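Local coordinates for multicopper oxidase (Arthrobacter sp. FB24, PDB 3GDC), which probably couples the one-electron oxidation of phenolic substrates to the reduction of dioxygen to water, as a laccase-type multicopper oxidase, at residues I39-K44 with W57-R62; H79-G84 with G114-Y119. All coordinates share one frame; numbering follows the deposited sequence.

Contact 1: residues I39-K44 with W57-R62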
ATOM      1  N   ILE A  39       7.452  -1.560 -32.702  1.00 18.41           N
ATOM      2  CA  ILE A  39       6.797  -2.467 -31.763  1.00 18.49           C
ATOM      3  C   ILE A  39       5.605  -3.080 -32.487  1.00 18.17           C
ATOM      4  O   ILE A  39       4.793  -2.363 -33.092  1.00 17.83           O
ATOM      5  CB  ILE A  39       6.357  -1.718 -30.466  1.00 18.18           C
ATOM      6  CG1 ILE A  39       7.588  -1.192 -29.698  1.00 18.75           C
ATOM      7  CG2 ILE A  39       5.487  -2.617 -29.576  1.00 19.21           C
ATOM      8  CD1 ILE A  39       7.299  -0.568 -28.316  1.00 20.55           C
ATOM      9  N   VAL A  40       5.498  -4.405 -32.423  1.00 18.20           N
ATOM     10  CA  VAL A  40       4.413  -5.126 -33.087  1.00 18.49           C
ATOM     11  C   VAL A  40       3.638  -5.954 -32.065  1.00 18.79           C
ATOM     12  O   VAL A  40       4.246  -6.701 -31.292  1.00 19.06           O
ATOM     13  CB  VAL A  40       4.952  -6.070 -34.195  1.00 18.34           C
ATOM     14  CG1 VAL A  40       3.800  -6.791 -34.898  1.00 18.90           C
ATOM     15  CG2 VAL A  40       5.804  -5.303 -35.225  1.00 20.06           C
ATOM     16  N   ALA A  41       2.307  -5.822 -32.044  1.00 18.81           N
ATOM     17  CA  ALA A  41       1.483  -6.703 -31.210  1.00 18.82           C
ATOM     18  C   ALA A  41       1.269  -8.028 -31.941  1.00 19.35           C
ATOM     19  O   ALA A  41       0.841  -8.058 -33.097  1.00 19.16           O
ATOM     20  CB  ALA A  41       0.149  -6.044 -30.823  1.00 18.64           C
ATOM     21  N   VAL A  42       1.637  -9.124 -31.287  1.00 20.08           N
ATOM     22  CA  VAL A  42       1.574 -10.440 -31.922  1.00 21.14           C
ATOM     23  C   VAL A  42       0.985 -11.457 -30.954  1.00 21.40           C
ATOM     24  O   VAL A  42       1.340 -11.476 -29.773  1.00 21.01           O
ATOM     25  CB  VAL A  42       2.972 -10.950 -32.411  1.00 21.67           C
ATOM     26  CG1 VAL A  42       3.575 -10.024 -33.435  1.00 23.33           C
ATOM     27  CG2 VAL A  42       3.937 -11.129 -31.256  1.00 22.29           C
ATOM     28  N   ASP A  43       0.092 -12.299 -31.468  1.00 21.10           N
ATOM     29  CA  ASP A  43      -0.477 -13.378 -30.679  1.00 21.50           C
ATOM     30  C   ASP A  43       0.534 -14.524 -30.692  1.00 21.12           C
ATOM     31  O   ASP A  43       1.011 -14.926 -31.755  1.00 21.04           O
ATOM     32  CB  ASP A  43      -1.815 -13.821 -31.278  1.00 21.81           C
ATOM     33  CG  ASP A  43      -2.837 -12.693 -31.341  1.00 23.82           C
ATOM     34  OD1 ASP A  43      -2.681 -11.685 -30.614  1.00 24.30           O
ATOM     35  OD2 ASP A  43      -3.801 -12.817 -32.134  1.00 26.11           O
ATOM     36  N   LYS A  44       0.877 -15.025 -29.511  1.00 20.74           N
ATOM     37  CA  LYS A  44       1.953 -16.006 -29.367  1.00 20.63           C
ATOM     38  C   LYS A  44       1.680 -16.890 -28.163  1.00 20.80           C
ATOM     39  O   LYS A  44       1.289 -16.396 -27.110  1.00 20.48           O
ATOM     40  CB  LYS A  44       3.298 -15.292 -29.188  1.00 20.60           C
ATOM     41  CG  LYS A  44       4.520 -16.211 -29.108  1.00 21.25           C
ATOM     42  CD  LYS A  44       5.816 -15.448 -29.330  1.00 21.20           C
ATOM     43  CE  LYS A  44       7.023 -16.364 -29.185  1.00 24.76           C
ATOM     44  NZ  LYS A  44       8.306 -15.606 -29.059  1.00 24.70           N
ATOM     45  N   TRP A  57      -0.920 -12.282 -25.699  1.00 17.31           N
ATOM     46  CA  TRP A  57      -0.888 -11.148 -26.598  1.00 17.07           C
ATOM     47  C   TRP A  57       0.366 -10.392 -26.176  1.00 16.78           C
ATOM     48  O   TRP A  57       0.463  -9.935 -25.030  1.00 16.09           O
ATOM     49  CB  TRP A  57      -2.107 -10.262 -26.384  1.00 17.64           C
ATOM     50  CG  TRP A  57      -3.419 -10.863 -26.795  1.00 17.72           C
ATOM     51  CD1 TRP A  57      -3.622 -11.923 -27.639  1.00 19.63           C
ATOM     52  CD2 TRP A  57      -4.719 -10.414 -26.397  1.00 19.30           C
ATOM     53  NE1 TRP A  57      -4.973 -12.168 -27.779  1.00 20.30           N
ATOM     54  CE2 TRP A  57      -5.667 -11.257 -27.029  1.00 18.97           C
ATOM     55  CE3 TRP A  57      -5.175  -9.392 -25.554  1.00 17.61           C
ATOM     56  CZ2 TRP A  57      -7.049 -11.103 -26.844  1.00 19.66           C
ATOM     57  CZ3 TRP A  57      -6.546  -9.233 -25.378  1.00 19.11           C
ATOM     58  CH2 TRP A  57      -7.466 -10.090 -26.012  1.00 19.66           C
ATOM     59  N   SER A  58       1.326 -10.275 -27.079  1.00 16.33           N
ATOM     60  CA  SER A  58       2.634  -9.759 -26.701  1.00 16.58           C
ATOM     61  C   SER A  58       3.139  -8.696 -27.657  1.00 16.57           C
ATOM     62  O   SER A  58       2.866  -8.744 -28.854  1.00 18.05           O
ATOM     63  CB  SER A  58       3.657 -10.894 -26.642  1.00 16.69           C
ATOM     64  OG  SER A  58       3.869 -11.448 -27.924  1.00 18.34           O
ATOM     65  N   TYR A  59       3.895  -7.752 -27.116  1.00 16.58           N
ATOM     66  CA  TYR A  59       4.650  -6.814 -27.930  1.00 16.36           C
ATOM     67  C   TYR A  59       5.991  -7.445 -28.301  1.00 16.28           C
ATOM     68  O   TYR A  59       6.790  -7.781 -27.411  1.00 16.51           O
ATOM     69  CB  TYR A  59       4.898  -5.525 -27.154  1.00 16.04           C
ATOM     70  CG  TYR A  59       3.680  -4.717 -26.781  1.00 15.38           C
ATOM     71  CD1 TYR A  59       2.844  -4.160 -27.763  1.00 13.72           C
ATOM     72  CD2 TYR A  59       3.395  -4.445 -25.440  1.00 14.92           C
ATOM     73  CE1 TYR A  59       1.737  -3.396 -27.412  1.00 13.91           C
ATOM     74  CE2 TYR A  59       2.288  -3.655 -25.081  1.00 13.84           C
ATOM     75  CZ  TYR A  59       1.463  -3.141 -26.076  1.00 14.28           C
ATOM     76  OH  TYR A  59       0.378  -2.360 -25.725  1.00 15.39           O
ATOM     77  N   ASN A  60       6.233  -7.602 -29.606  1.00 16.72           N
ATOM     78  CA  ASN A  60       7.480  -8.178 -30.137  1.00 17.28           C
ATOM     79  C   ASN A  60       7.762  -9.606 -29.654  1.00 17.22           C
ATOM     80  O   ASN A  60       8.927 -10.017 -29.537  1.00 17.53           O
ATOM     81  CB  ASN A  60       8.686  -7.262 -29.846  1.00 17.76           C
ATOM     82  CG  ASN A  60       8.705  -6.015 -30.721  1.00 19.22           C
ATOM     83  OD1 ASN A  60       7.828  -5.814 -31.563  1.00 22.48           O
ATOM     84  ND2 ASN A  60       9.705  -5.167 -30.515  1.00 20.97           N
ATOM     85  N   GLY A  61       6.693 -10.350 -29.377  1.00 17.22           N
ATOM     86  CA  GLY A  61       6.796 -11.786 -29.082  1.00 17.53           C
ATOM     87  C   GLY A  61       7.460 -12.134 -27.766  1.00 17.41           C
ATOM     88  O   GLY A  61       8.003 -13.233 -27.612  1.00 17.79           O
ATOM     89  N   ARG A  62       7.431 -11.200 -26.819  1.00 17.13           N
ATOM     90  CA  ARG A  62       7.963 -11.446 -25.477  1.00 16.42           C
ATOM     91  C   ARG A  62       7.047 -10.821 -24.433  1.00 16.28           C
ATOM     92  O   ARG A  62       6.400  -9.792 -24.689  1.00 15.40           O
ATOM     93  CB  ARG A  62       9.381 -10.872 -25.336  1.00 17.34           C
ATOM     94  CG  ARG A  62       9.483  -9.397 -25.701  1.00 18.26           C
ATOM     95  CD  ARG A  62      10.104  -8.613 -24.538  1.00 24.31           C
ATOM     96  NE  ARG A  62      11.515  -8.486 -24.709  1.00 24.36           N
ATOM     97  CZ  ARG A  62      12.350  -7.824 -23.917  1.00 21.53           C
ATOM     98  NH1 ARG A  62      11.954  -7.194 -22.806  1.00 18.93           N
ATOM     99  NH2 ARG A  62      13.616  -7.830 -24.254  1.00 19.74           N
TER
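The antiparallel beta hairpin of strands 33-49 and 52-59 pairs Val-42 with Ser-58 as a hydrogen-bonded couple between the non-hydrogen-bonded pairs Ala-41/Tyr-59 and Asp-43/Trp-57. Val-42 N donates to Ser-58 O at 2.8 Å, and Val-42 O receives two donors in return: Ser-58 N and, 3.1 Å away, Ser-58 OG. The two reach the oxygen from opposite faces of its carbonyl plane. With OG between its own backbone N and carbonyl carbon (chi1 65°), the hydroxyl faces the neighbouring strand, where it also meets Val-42 CG2.

Beyond Tyr-59 the chain leaves the strand in a type I' turn, and Asn-60 prolongs the ladder. Its N binds Val-40 O almost straight, while OD1 takes Val-40 N at 2.9 Å, so the side-chain amide stands in for a backbone carbonyl. On the Val-42 face the outer part of the extended Lys-44 chain, from CD on, passes Gly-61 and sets NZ 2.8 Å from Gly-61 O, in the carbonyl plane and on a lone pair. Asp-43 and Trp-57 lie side by side on the other face, OD1 3.1 Å from Trp-57 CD1, with carboxylate and ring planes 35° apart; Asp-43 OD2 is held by Ala-85 N. Farther along, Ile-39 CG2 touches Tyr-59 CD1 at 3.6 Å.

Tyr-59 OH bonds to Thr-89 O, and the Trp-57 ring meets the copper ligands His-88 and His-141. Strand 75-82 flanks strand 33-49 along its other edge, and Phe-80 packs against both Ala-41 and Tyr-59.

Contact 2: residues H79-G84 with G114-Y119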
ATOM      1  N   HIS A  79       6.781   3.186 -33.427  1.00 17.58           N
ATOM      2  CA  HIS A  79       6.053   2.764 -34.623  1.00 18.01           C
ATOM      3  C   HIS A  79       5.361   1.454 -34.314  1.00 17.84           C
ATOM      4  O   HIS A  79       5.979   0.384 -34.347  1.00 18.59           O
ATOM      5  CB  HIS A  79       7.018   2.588 -35.804  1.00 18.67           C
ATOM      6  CG  HIS A  79       7.869   3.792 -36.057  1.00 19.22           C
ATOM      7  ND1 HIS A  79       7.385   4.922 -36.679  1.00 23.01           N
ATOM      8  CD2 HIS A  79       9.162   4.054 -35.750  1.00 21.34           C
ATOM      9  CE1 HIS A  79       8.342   5.832 -36.743  1.00 22.56           C
ATOM     10  NE2 HIS A  79       9.430   5.330 -36.185  1.00 22.58           N
ATOM     11  N   PHE A  80       4.081   1.561 -33.989  1.00 17.89           N
ATOM     12  CA  PHE A  80       3.267   0.434 -33.563  1.00 17.79           C
ATOM     13  C   PHE A  80       2.542  -0.187 -34.745  1.00 18.41           C
ATOM     14  O   PHE A  80       1.919   0.525 -35.534  1.00 18.40           O
ATOM     15  CB  PHE A  80       2.247   0.903 -32.515  1.00 17.55           C
ATOM     16  CG  PHE A  80       1.347  -0.192 -32.003  1.00 17.84           C
ATOM     17  CD1 PHE A  80       1.880  -1.383 -31.508  1.00 17.62           C
ATOM     18  CD2 PHE A  80      -0.036  -0.019 -31.991  1.00 17.06           C
ATOM     19  CE1 PHE A  80       1.044  -2.393 -31.011  1.00 16.44           C
ATOM     20  CE2 PHE A  80      -0.878  -1.016 -31.499  1.00 18.40           C
ATOM     21  CZ  PHE A  80      -0.339  -2.208 -31.011  1.00 17.18           C
ATOM     22  N   THR A  81       2.645  -1.507 -34.879  1.00 18.58           N
ATOM     23  CA  THR A  81       1.831  -2.261 -35.833  1.00 19.25           C
ATOM     24  C   THR A  81       1.071  -3.345 -35.078  1.00 19.52           C
ATOM     25  O   THR A  81       1.646  -4.043 -34.233  1.00 19.34           O
ATOM     26  CB  THR A  81       2.677  -2.900 -36.957  1.00 19.96           C
ATOM     27  OG1 THR A  81       3.339  -1.875 -37.701  1.00 21.47           O
ATOM     28  CG2 THR A  81       1.803  -3.722 -37.927  1.00 20.74           C
ATOM     29  N   ASN A  82      -0.219  -3.467 -35.370  1.00 19.44           N
ATOM     30  CA  ASN A  82      -1.038  -4.502 -34.756  1.00 19.76           C
ATOM     31  C   ASN A  82      -1.111  -5.699 -35.689  1.00 20.42           C
ATOM     32  O   ASN A  82      -1.808  -5.660 -36.704  1.00 20.96           O
ATOM     33  CB  ASN A  82      -2.449  -3.988 -34.410  1.00 19.42           C
ATOM     34  CG  ASN A  82      -3.281  -5.030 -33.676  1.00 19.12           C
ATOM     35  OD1 ASN A  82      -2.799  -6.134 -33.400  1.00 19.31           O
ATOM     36  ND2 ASN A  82      -4.527  -4.693 -33.360  1.00 19.48           N
ATOM     37  N   ALA A  83      -0.365  -6.751 -35.358  1.00 20.85           N
ATOM     38  CA  ALA A  83      -0.414  -7.998 -36.114  1.00 21.79           C
ATOM     39  C   ALA A  83      -1.246  -9.076 -35.405  1.00 22.23           C
ATOM     40  O   ALA A  83      -1.219 -10.245 -35.794  1.00 22.29           O
ATOM     41  CB  ALA A  83       1.008  -8.501 -36.410  1.00 21.76           C
ATOM     42  N   GLY A  84      -1.983  -8.672 -34.372  1.00 22.95           N
ATOM     43  CA  GLY A  84      -2.891  -9.568 -33.646  1.00 23.62           C
ATOM     44  C   GLY A  84      -4.280  -9.675 -34.256  1.00 24.11           C
ATOM     45  O   GLY A  84      -4.593  -9.003 -35.242  1.00 25.12           O
ATOM     46  N   GLY A 114      -3.840  -5.358 -38.411  1.00 24.70           N
ATOM     47  CA  GLY A 114      -3.242  -5.004 -39.695  1.00 25.67           C
ATOM     48  C   GLY A 114      -2.863  -3.536 -39.827  1.00 25.77           C
ATOM     49  O   GLY A 114      -2.199  -3.149 -40.786  1.00 26.99           O
ATOM     50  N   GLN A 115      -3.270  -2.717 -38.862  1.00 25.68           N
ATOM     51  CA  GLN A 115      -3.067  -1.275 -38.963  1.00 25.44           C
ATOM     52  C   GLN A 115      -1.900  -0.811 -38.091  1.00 24.81           C
ATOM     53  O   GLN A 115      -1.453  -1.550 -37.201  1.00 24.22           O
ATOM     54  CB  GLN A 115      -4.380  -0.525 -38.692  1.00 26.07           C
ATOM     55  CG  GLN A 115      -5.541  -1.119 -39.527  1.00 29.05           C
ATOM     56  CD  GLN A 115      -6.699  -0.167 -39.826  1.00 33.68           C
ATOM     57  OE1 GLN A 115      -6.908   0.829 -39.139  1.00 36.37           O
ATOM     58  NE2 GLN A 115      -7.478  -0.500 -40.854  1.00 35.91           N
ATOM     59  N   SER A 116      -1.392   0.386 -38.389  1.00 23.46           N
ATOM     60  CA  SER A 116      -0.197   0.930 -37.746  1.00 23.16           C
ATOM     61  C   SER A 116      -0.417   2.372 -37.281  1.00 22.69           C
ATOM     62  O   SER A 116      -1.230   3.105 -37.855  1.00 23.16           O
ATOM     63  CB  SER A 116       0.999   0.880 -38.706  1.00 23.26           C
ATOM     64  OG  SER A 116       1.372  -0.453 -39.019  1.00 24.94           O
ATOM     65  N   PHE A 117       0.316   2.772 -36.246  1.00 21.66           N
ATOM     66  CA  PHE A 117       0.262   4.126 -35.724  1.00 21.12           C
ATOM     67  C   PHE A 117       1.584   4.450 -35.064  1.00 20.51           C
ATOM     68  O   PHE A 117       2.156   3.612 -34.368  1.00 20.86           O
ATOM     69  CB  PHE A 117      -0.875   4.280 -34.704  1.00 21.03           C
ATOM     70  CG  PHE A 117      -1.057   5.684 -34.203  1.00 21.26           C
ATOM     71  CD1 PHE A 117      -1.772   6.615 -34.953  1.00 21.74           C
ATOM     72  CD2 PHE A 117      -0.511   6.083 -32.987  1.00 20.64           C
ATOM     73  CE1 PHE A 117      -1.944   7.919 -34.500  1.00 22.54           C
ATOM     74  CE2 PHE A 117      -0.676   7.393 -32.519  1.00 21.35           C
ATOM     75  CZ  PHE A 117      -1.396   8.315 -33.276  1.00 21.26           C
ATOM     76  N   THR A 118       2.068   5.663 -35.294  1.00 19.95           N
ATOM     77  CA  THR A 118       3.272   6.139 -34.624  1.00 19.85           C
ATOM     78  C   THR A 118       2.934   7.039 -33.430  1.00 19.54           C
ATOM     79  O   THR A 118       2.406   8.145 -33.592  1.00 19.58           O
ATOM     80  CB  THR A 118       4.231   6.853 -35.602  1.00 19.92           C
ATOM     81  OG1 THR A 118       4.565   5.962 -36.670  1.00 21.10           O
ATOM     82  CG2 THR A 118       5.515   7.291 -34.887  1.00 20.36           C
ATOM     83  N   TYR A 119       3.250   6.551 -32.230  1.00 19.44           N
ATOM     84  CA  TYR A 119       3.168   7.349 -31.011  1.00 19.18           C
ATOM     85  C   TYR A 119       4.394   8.234 -30.943  1.00 19.74           C
ATOM     86  O   TYR A 119       5.509   7.758 -31.136  1.00 19.77           O
ATOM     87  CB  TYR A 119       3.078   6.458 -29.759  1.00 18.74           C
ATOM     88  CG  TYR A 119       1.838   5.604 -29.744  1.00 17.96           C
ATOM     89  CD1 TYR A 119       0.626   6.112 -29.268  1.00 16.26           C
ATOM     90  CD2 TYR A 119       1.873   4.285 -30.208  1.00 16.68           C
ATOM     91  CE1 TYR A 119      -0.526   5.329 -29.269  1.00 16.48           C
ATOM     92  CE2 TYR A 119       0.737   3.493 -30.207  1.00 15.54           C
ATOM     93  CZ  TYR A 119      -0.459   4.023 -29.730  1.00 16.75           C
ATOM     94  OH  TYR A 119      -1.593   3.250 -29.730  1.00 18.60           O
TER
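The imidazole of His-79 meets Thr-118 at its edge, near the ring plane, where ND1 and Thr-118 OG1 are hydrogen-bonded at 3.0 Å. Thr-118 CG2 lies 3.5 Å from the same nitrogen, and the two side chains run side by side, pointing the same way. On the other face of the sheet, the Tyr-119 ring has Phe-117 CD2 over the centre of one face, 3.7 Å above the plane, while Phe-80 CB reaches its edge at CE2, 3.8 Å away. With CG anti to the backbone N (chi1 180°), the Phe-80 side chain lies beside that of Tyr-119, and CD2 also approaches Tyr-119 CE2.

Between these groups runs an antiparallel ladder. Phe-80 and Phe-117 form the hydrogen-bonded pair, each backbone N donating to the other's O. In the non-hydrogen-bonded pair on the His-79 face, Thr-81 OG1 and Ser-116 OG are hydrogen-bonded at 2.8 Å. Toward Asn-82 the pairing continues with Asn-82 N to Gln-115 O, almost straight at 177°, and Gly-114 N to Asn-82 O at 2.7 Å. Asn-82 OD1 accepts from Gly-84 N, closing an Asx turn, and ND2 is taken up by His-86 O and Ile-111 O.

His-79 NE2 bonds to Glu-36 OE1, so both ring nitrogens are engaged and the imidazole bridges three strands. An alanine here would probably leave Thr-118 OG1 and Glu-36 OE1 without these partners and open a gap beside the threonine methyl. The two faces thus differ in chemistry: hydroxyls and an imidazole link the strands on one, while aromatic rings pack on the other, and the carboxylate of Glu-36 would be expected to favour a proton on NE2.

Contacts 1 and 2 are successive strand pairings in one sheet of the cupredoxin-like N-terminal domain, their centres 11 Å apart. Strands 33-49 and 75-82 run parallel and join them directly: Ala-41 N lies 2.9 Å from Thr-81 O, and Ala-41 O is 2.9 Å from Ala-83 N, both probable hydrogen bonds. Packing adds to this where Val-40 CG1 meets Thr-81 O at 3.6 Å. Both contacts also approach bound copper, the Trp-57 side chain of 57-62 coming within about 5 Å of a copper ion and that of Asn-82 in 79-84 within about 7 Å. His-88, a ligand in the copper site with Cys-133 and His-141, touches both side chains.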